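Local coordinates for protein uncharacterized peptidase Lmo0363 (Listeria monocytogenes, PDB 3L4E) that probably acts as a serine-type peptidase of the S51 (peptidase E) family, at residues 118-123 with 159-164; 134-139 with 168-173. All blocks are in the same frame, centred on the assembly; numbering follows the deposited sequence. Where two conformers were deposited one is given.

Interaction 1 of 2, residues 118-123 with 159-164; sequences GESAGA and LPHYNN. With SO4 (sulfate ion), chain B.
The hydroxyl of S120 faces the imidazole of H161, with S120 OG, in one of its two modelled conformers, 3.1 Å from H161 NE2 and 3.4 Å from H161 CE1. The oxygen approaches the ring obliquely, near its NE2–CE1 side. In this conformer OG is turned beside the backbone N and lies anti to the carbonyl carbon, which directs it out of the turn and over to the histidine. It also has a partner outside the two segments, a hydrogen bond with the backbone O of S9.

P160 packs against S120 and one face of the H161 ring. Its CB sits 3.9 Å from S120 OG, and its CG lies 4.0 Å from S120 CA, so the pyrrolidine ring runs along the serine from backbone to hydroxyl. The same CB is 4.1 Å above the imidazole plane, toward the rim.

S120 occupies the sharp corner between strand 115-119 and helix 121-124, with a positive phi of 50°, in a G-E-S-A-G sequence consistent with the nucleophile elbow of hydrolases. S120 and H161 are, by similarity, the charge relay residues of what is probably a serine peptidase. The bend is closed by the backbone bond from G122 N to E119 O, with A123 N to S120 O as a weaker second one.

H161 begins a type II beta turn that ends at N164. Its imidazole is held from beyond the contact: ND1 is hydrogen-bonded to ND2 of N189, and F167 stacks on the ring. N189 also gives its backbone N to N164 OD1. N164 ND2 reaches a sulfate ion, probably from the crystallisation liquor, 3.3 Å from O3 in a hydrogen bond bent to 146°, and makes a weak one to O1; S188, H190 and R204 bind the same ion.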
loop_
_atom_site.group_PDB
_atom_site.type_symbol
_atom_site.label_atom_id
_atom_site.label_comp_id
_atom_site.label_asym_id
_atom_site.label_seq_id
_atom_site.Cartn_x
_atom_site.Cartn_y
_atom_site.Cartn_z
ATOM N N GLY A 118 0.141 -1.451 -3.300
ATOM C CA GLY A 118 -0.157 -0.669 -2.113
ATOM C C GLY A 118 -1.578 -0.160 -2.087
ATOM O O GLY A 118 -1.978 0.596 -2.978
ATOM N N GLU A 119 -2.333 -0.565 -1.067
ATOM C CA GLU A 119 -3.729 -0.164 -0.927
ATOM C C GLU A 119 -3.910 0.864 0.176
ATOM O O GLU A 119 -3.585 0.594 1.335
ATOM C CB GLU A 119 -4.595 -1.370 -0.592
ATOM C CG GLU A 119 -6.042 -1.005 -0.301
ATOM C CD GLU A 119 -6.850 -2.208 0.114
ATOM O OE1 GLU A 119 -7.666 -2.664 -0.700
ATOM O OE2 GLU A 119 -6.657 -2.716 1.238
ATOM N N SER A 120 -4.447 2.027 -0.190
ATOM C CA SER A 120 -4.675 3.118 0.758
ATOM C C SER A 120 -3.420 3.405 1.585
ATOM O O SER A 120 -2.442 3.907 1.042
ATOM C CB SER A 120 -5.898 2.830 1.627
ATOM O OG SER A 120 -7.071 2.865 0.834
ATOM N N ALA A 121 -3.432 3.091 2.879
ATOM C CA ALA A 121 -2.220 3.249 3.704
ATOM C C ALA A 121 -0.966 2.714 2.989
ATOM O O ALA A 121 0.118 3.312 3.063
ATOM C CB ALA A 121 -2.386 2.550 5.053
ATOM N N GLY A 122 -1.110 1.587 2.296
ATOM C CA GLY A 122 0.017 0.983 1.602
ATOM C C GLY A 122 0.467 1.793 0.397
ATOM O O GLY A 122 1.624 1.700 -0.027
ATOM N N ALA A 123 -0.444 2.587 -0.161
ATOM C CA ALA A 123 -0.074 3.567 -1.188
ATOM C C ALA A 123 0.514 4.833 -0.569
ATOM O O ALA A 123 1.474 5.405 -1.092
ATOM C CB ALA A 123 -1.282 3.932 -2.051
ATOM N N LEU A 159 -3.309 10.298 -2.491
ATOM C CA LEU A 159 -4.428 10.596 -1.603
ATOM C C LEU A 159 -5.603 9.693 -1.958
ATOM O O LEU A 159 -6.312 9.943 -2.926
ATOM C CB LEU A 159 -4.821 12.065 -1.722
ATOM C CG LEU A 159 -5.945 12.536 -0.804
ATOM C CD1 LEU A 159 -5.583 12.303 0.657
ATOM C CD2 LEU A 159 -6.224 14.005 -1.060
ATOM N N PRO A 160 -5.806 8.624 -1.176
ATOM C CA PRO A 160 -6.815 7.630 -1.562
ATOM C C PRO A 160 -8.225 8.023 -1.143
ATOM O O PRO A 160 -8.418 8.918 -0.305
ATOM C CB PRO A 160 -6.367 6.375 -0.808
ATOM C CG PRO A 160 -5.718 6.916 0.428
ATOM C CD PRO A 160 -5.065 8.229 0.036
ATOM N N HIS A 161 -9.200 7.343 -1.741
ATOM C CA HIS A 161 -10.617 7.629 -1.540
ATOM C C HIS A 161 -10.974 9.067 -1.934
ATOM O O HIS A 161 -11.883 9.649 -1.351
ATOM C CB HIS A 161 -11.045 7.368 -0.085
ATOM C CG HIS A 161 -10.530 6.084 0.496
ATOM N ND1 HIS A 161 -10.851 4.846 -0.020
ATOM C CD2 HIS A 161 -9.740 5.847 1.571
ATOM C CE1 HIS A 161 -10.271 3.904 0.702
ATOM N NE2 HIS A 161 -9.589 4.483 1.675
ATOM N N TYR A 162 -10.272 9.638 -2.915
ATOM C CA TYR A 162 -10.458 11.060 -3.249
ATOM C C TYR A 162 -11.881 11.393 -3.677
ATOM O O TYR A 162 -12.428 10.776 -4.595
ATOM C CB TYR A 162 -9.472 11.544 -4.321
ATOM C CG TYR A 162 -9.656 13.016 -4.659
ATOM C CD1 TYR A 162 -9.192 14.007 -3.800
ATOM C CD2 TYR A 162 -10.303 13.413 -5.824
ATOM C CE1 TYR A 162 -9.363 15.350 -4.098
ATOM C CE2 TYR A 162 -10.476 14.756 -6.131
ATOM C CZ TYR A 162 -10.003 15.721 -5.267
ATOM O OH TYR A 162 -10.176 17.060 -5.561
ATOM N N ASN A 163 -12.460 12.388 -3.013
ATOM C CA ASN A 163 -13.835 12.814 -3.273
ATOM C C ASN A 163 -14.808 11.637 -3.211
ATOM O O ASN A 163 -15.880 11.668 -3.819
ATOM C CB ASN A 163 -13.941 13.540 -4.615
ATOM C CG ASN A 163 -15.105 14.509 -4.660
ATOM O OD1 ASN A 163 -15.522 15.044 -3.631
ATOM N ND2 ASN A 163 -15.634 14.744 -5.856
ATOM N N ASN A 164 -14.409 10.600 -2.481
ATOM C CA ASN A 164 -15.256 9.440 -2.213
ATOM C C ASN A 164 -15.776 9.466 -0.787
ATOM O O ASN A 164 -14.995 9.487 0.162
ATOM C CB ASN A 164 -14.470 8.137 -2.386
ATOM C CG ASN A 164 -14.250 7.760 -3.833
ATOM O OD1 ASN A 164 -13.114 7.719 -4.305
ATOM N ND2 ASN A 164 -15.332 7.459 -4.543
HETATM S S SO4 B . -15.029 6.555 -8.327
HETATM O O1 SO4 B . -14.831 5.596 -7.242
HETATM O O2 SO4 B . -16.189 6.152 -9.123
HETATM O O3 SO4 B . -15.228 7.891 -7.781
HETATM O O4 SO4 B . -13.847 6.560 -9.185
#

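Interaction 2 of 2, residues 134-139 with 168-173. With SO4 (sulfate ion), chain C.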
loop_
_atom_site.group_PDB
_atom_site.type_symbol
_atom_site.label_atom_id
_atom_site.label_comp_id
_atom_site.label_asym_id
_atom_site.label_seq_id
_atom_site.Cartn_x
_atom_site.Cartn_y
_atom_site.Cartn_z
ATOM N N GLN A 134 -2.764 12.663 8.194
ATOM C CA GLN A 134 -3.135 12.637 9.611
ATOM C C GLN A 134 -4.595 12.977 9.939
ATOM O O GLN A 134 -5.072 12.646 11.026
ATOM C CB GLN A 134 -2.196 13.516 10.445
ATOM C CG GLN A 134 -2.243 14.989 10.106
ATOM C CD GLN A 134 -1.111 15.748 10.756
ATOM O OE1 GLN A 134 -0.238 16.284 10.075
ATOM N NE2 GLN A 134 -1.108 15.781 12.086
ATOM N N THR A 135 -5.301 13.643 9.030
ATOM C CA THR A 135 -6.725 13.891 9.255
ATOM C C THR A 135 -7.587 12.692 8.844
ATOM O O THR A 135 -8.776 12.639 9.163
ATOM C CB THR A 135 -7.240 15.190 8.566
ATOM O OG1 THR A 135 -6.938 15.148 7.165
ATOM C CG2 THR A 135 -6.600 16.427 9.184
HETATM N N MSE A 136 -7.002 11.726 8.146
HETATM C CA MSE A 136 -7.744 10.512 7.838
HETATM C C MSE A 136 -7.401 9.411 8.826
HETATM O O MSE A 136 -8.280 8.706 9.325
HETATM C CB MSE A 136 -7.472 10.028 6.415
HETATM C CG MSE A 136 -8.109 8.667 6.124
HETATM SE SE MSE A 136 -7.813 8.003 4.321
HETATM C CE MSE A 136 -8.751 9.427 3.360
ATOM N N ASP A 137 -6.112 9.260 9.104
ATOM C CA ASP A 137 -5.671 8.206 10.009
ATOM C C ASP A 137 -5.115 8.816 11.287
ATOM O O ASP A 137 -4.241 9.679 11.227
ATOM C CB ASP A 137 -4.567 7.371 9.359
ATOM C CG ASP A 137 -5.039 6.606 8.145
ATOM O OD1 ASP A 137 -6.266 6.548 7.902
ATOM O OD2 ASP A 137 -4.169 6.059 7.432
ATOM N N SER A 138 -5.585 8.357 12.442
ATOM C CA SER A 138 -5.145 8.932 13.717
ATOM C C SER A 138 -3.720 8.548 14.134
ATOM O O SER A 138 -3.350 7.375 14.117
ATOM C CB SER A 138 -6.108 8.562 14.842
ATOM O OG SER A 138 -5.629 9.063 16.083
ATOM N N THR A 139 -2.934 9.545 14.534
ATOM C CA THR A 139 -1.573 9.302 15.006
ATOM C C THR A 139 -1.547 8.691 16.406
ATOM O O THR A 139 -0.501 8.222 16.862
ATOM C CB THR A 139 -0.733 10.591 15.021
ATOM O OG1 THR A 139 -1.320 11.527 15.928
ATOM C CG2 THR A 139 -0.662 11.210 13.631
ATOM N N LYS A 168 -15.062 12.591 1.754
ATOM C CA LYS A 168 -15.207 13.748 0.884
ATOM C C LYS A 168 -14.595 15.000 1.504
ATOM O O LYS A 168 -13.647 15.563 0.957
ATOM C CB LYS A 168 -16.670 13.976 0.487
ATOM C CG LYS A 168 -17.088 13.207 -0.760
ATOM C CD LYS A 168 -18.451 13.655 -1.255
ATOM C CE LYS A 168 -18.859 12.902 -2.510
ATOM N NZ LYS A 168 -20.173 13.392 -3.022
ATOM N N GLU A 169 -15.114 15.429 2.648
ATOM C CA GLU A 169 -14.587 16.642 3.265
ATOM C C GLU A 169 -13.124 16.484 3.668
ATOM O O GLU A 169 -12.331 17.411 3.512
ATOM C CB GLU A 169 -15.448 17.116 4.445
ATOM C CG GLU A 169 -16.230 16.031 5.167
ATOM C CD GLU A 169 -17.181 16.607 6.203
ATOM O OE1 GLU A 169 -17.102 17.827 6.467
ATOM O OE2 GLU A 169 -18.007 15.847 6.753
ATOM N N ILE A 170 -12.767 15.300 4.159
ATOM C CA ILE A 170 -11.385 15.019 4.545
ATOM C C ILE A 170 -10.419 15.225 3.388
ATOM O O ILE A 170 -9.439 15.962 3.511
ATOM C CB ILE A 170 -11.218 13.595 5.104
ATOM C CG1 ILE A 170 -11.813 13.505 6.512
ATOM C CG2 ILE A 170 -9.743 13.195 5.111
ATOM C CD1 ILE A 170 -11.850 12.106 7.074
ATOM N N THR A 171 -10.688 14.560 2.264
ATOM C CA THR A 171 -9.782 14.621 1.120
ATOM C C THR A 171 -9.749 16.009 0.481
ATOM O O THR A 171 -8.715 16.441 -0.029
ATOM C CB THR A 171 -10.097 13.536 0.058
ATOM O OG1 THR A 171 -11.451 13.659 -0.391
ATOM C CG2 THR A 171 -9.884 12.135 0.632
ATOM N N GLN A 172 -10.884 16.702 0.514
ATOM C CA GLN A 172 -10.965 18.067 0.010
ATOM C C GLN A 172 -10.048 18.999 0.794
ATOM O O GLN A 172 -9.319 19.809 0.218
ATOM C CB GLN A 172 -12.406 18.579 0.100
ATOM C CG GLN A 172 -13.380 17.895 -0.850
ATOM C CD GLN A 172 -13.060 18.174 -2.303
ATOM O OE1 GLN A 172 -13.268 17.327 -3.170
ATOM N NE2 GLN A 172 -12.545 19.368 -2.574
ATOM N N LYS A 173 -10.094 18.882 2.117
ATOM C CA LYS A 173 -9.306 19.751 2.983
ATOM C C LYS A 173 -7.816 19.449 2.900
ATOM O O LYS A 173 -6.988 20.329 3.122
ATOM C CB LYS A 173 -9.812 19.677 4.422
ATOM C CG LYS A 173 -11.175 20.339 4.596
ATOM C CD LYS A 173 -11.666 20.294 6.031
ATOM C CE LYS A 173 -12.966 21.078 6.176
ATOM N NZ LYS A 173 -13.505 21.020 7.563
HETATM S S SO4 C . -7.990 5.502 12.807
HETATM O O1 SO4 C . -7.473 5.539 14.171
HETATM O O2 SO4 C . -9.231 4.739 12.771
HETATM O O3 SO4 C . -8.237 6.866 12.361
HETATM O O4 SO4 C . -7.004 4.875 11.927
HETATM O O HOH W 1 -8.495 17.087 5.888
#
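I170 packs against T135 and M136. Its CG2 makes an apolar contact with M136 CB at 4.1 Å and lies 4.0 Å from T135 OG1, while CD1 at the end of the longer branch comes within 3.8 Å of T135 O; both contacts with T135 are van der Waals contacts with oxygens. CG1 of I170 stands beside the backbone N (chi1 -74°), and this torsion sends the methyl to the side chains of T135 and M136 and the ethyl arm to the carbonyl of T135. The side chains of T135 and I170 run past one another in opposite directions.

M136, a selenomethionine, reaches farther along. In one of its two deposited conformers it extends straight through chi1 and chi2 and then bends at the selenium (chi3 -63°), bringing CE to 4.0 Å from T171 CG2, where the two side chains cross at a slant. M136 also touches F167, just before the helix.

The contact packs the long connection between helix 121-124 and strand 157-159 onto the first turn of helix 168-177, about 17 Å from the centre of the chain to that of the contact, yet M136 brings it up beside H161, a presumed charge relay residue.

The polar link is indirect. One water lies 2.8 Å from T135 OG1 and donates a hydrogen bond to I170 O, also at 2.8 Å, thereby bridging a loop hydroxyl and a helix carbonyl. T171 OG1 is hydrogen-bonded to F167 O.

Farther along the loop, S138 N donates to O3 of a sulfate at 3.0 Å with an N-H...O angle of 152°. N89 ND2 also donates to this ion, probably from the crystallisation liquor.

In the fold
The centres of interactions 1 and 2 are 11 Å apart, and their segments alternate along the chain. Residues 159-164 lead by way of F167 into helix 168-177, so the turn bearing H161 and the helix packed against 134-139 belong to one continuous run. A probable hydrogen bond between N163 N and T171 OG1, 3.1 Å long, ties them directly, and L159 CD2 packs 3.6 Å from T171 O. M136 brings interaction 2 to the presumed catalytic pair: its side chain is about 4 Å from that of H161 and about 6 Å from that of S120, between nearest atoms, for one of two deposited conformers of M136 and of S120. F167 touches both M136 and H161.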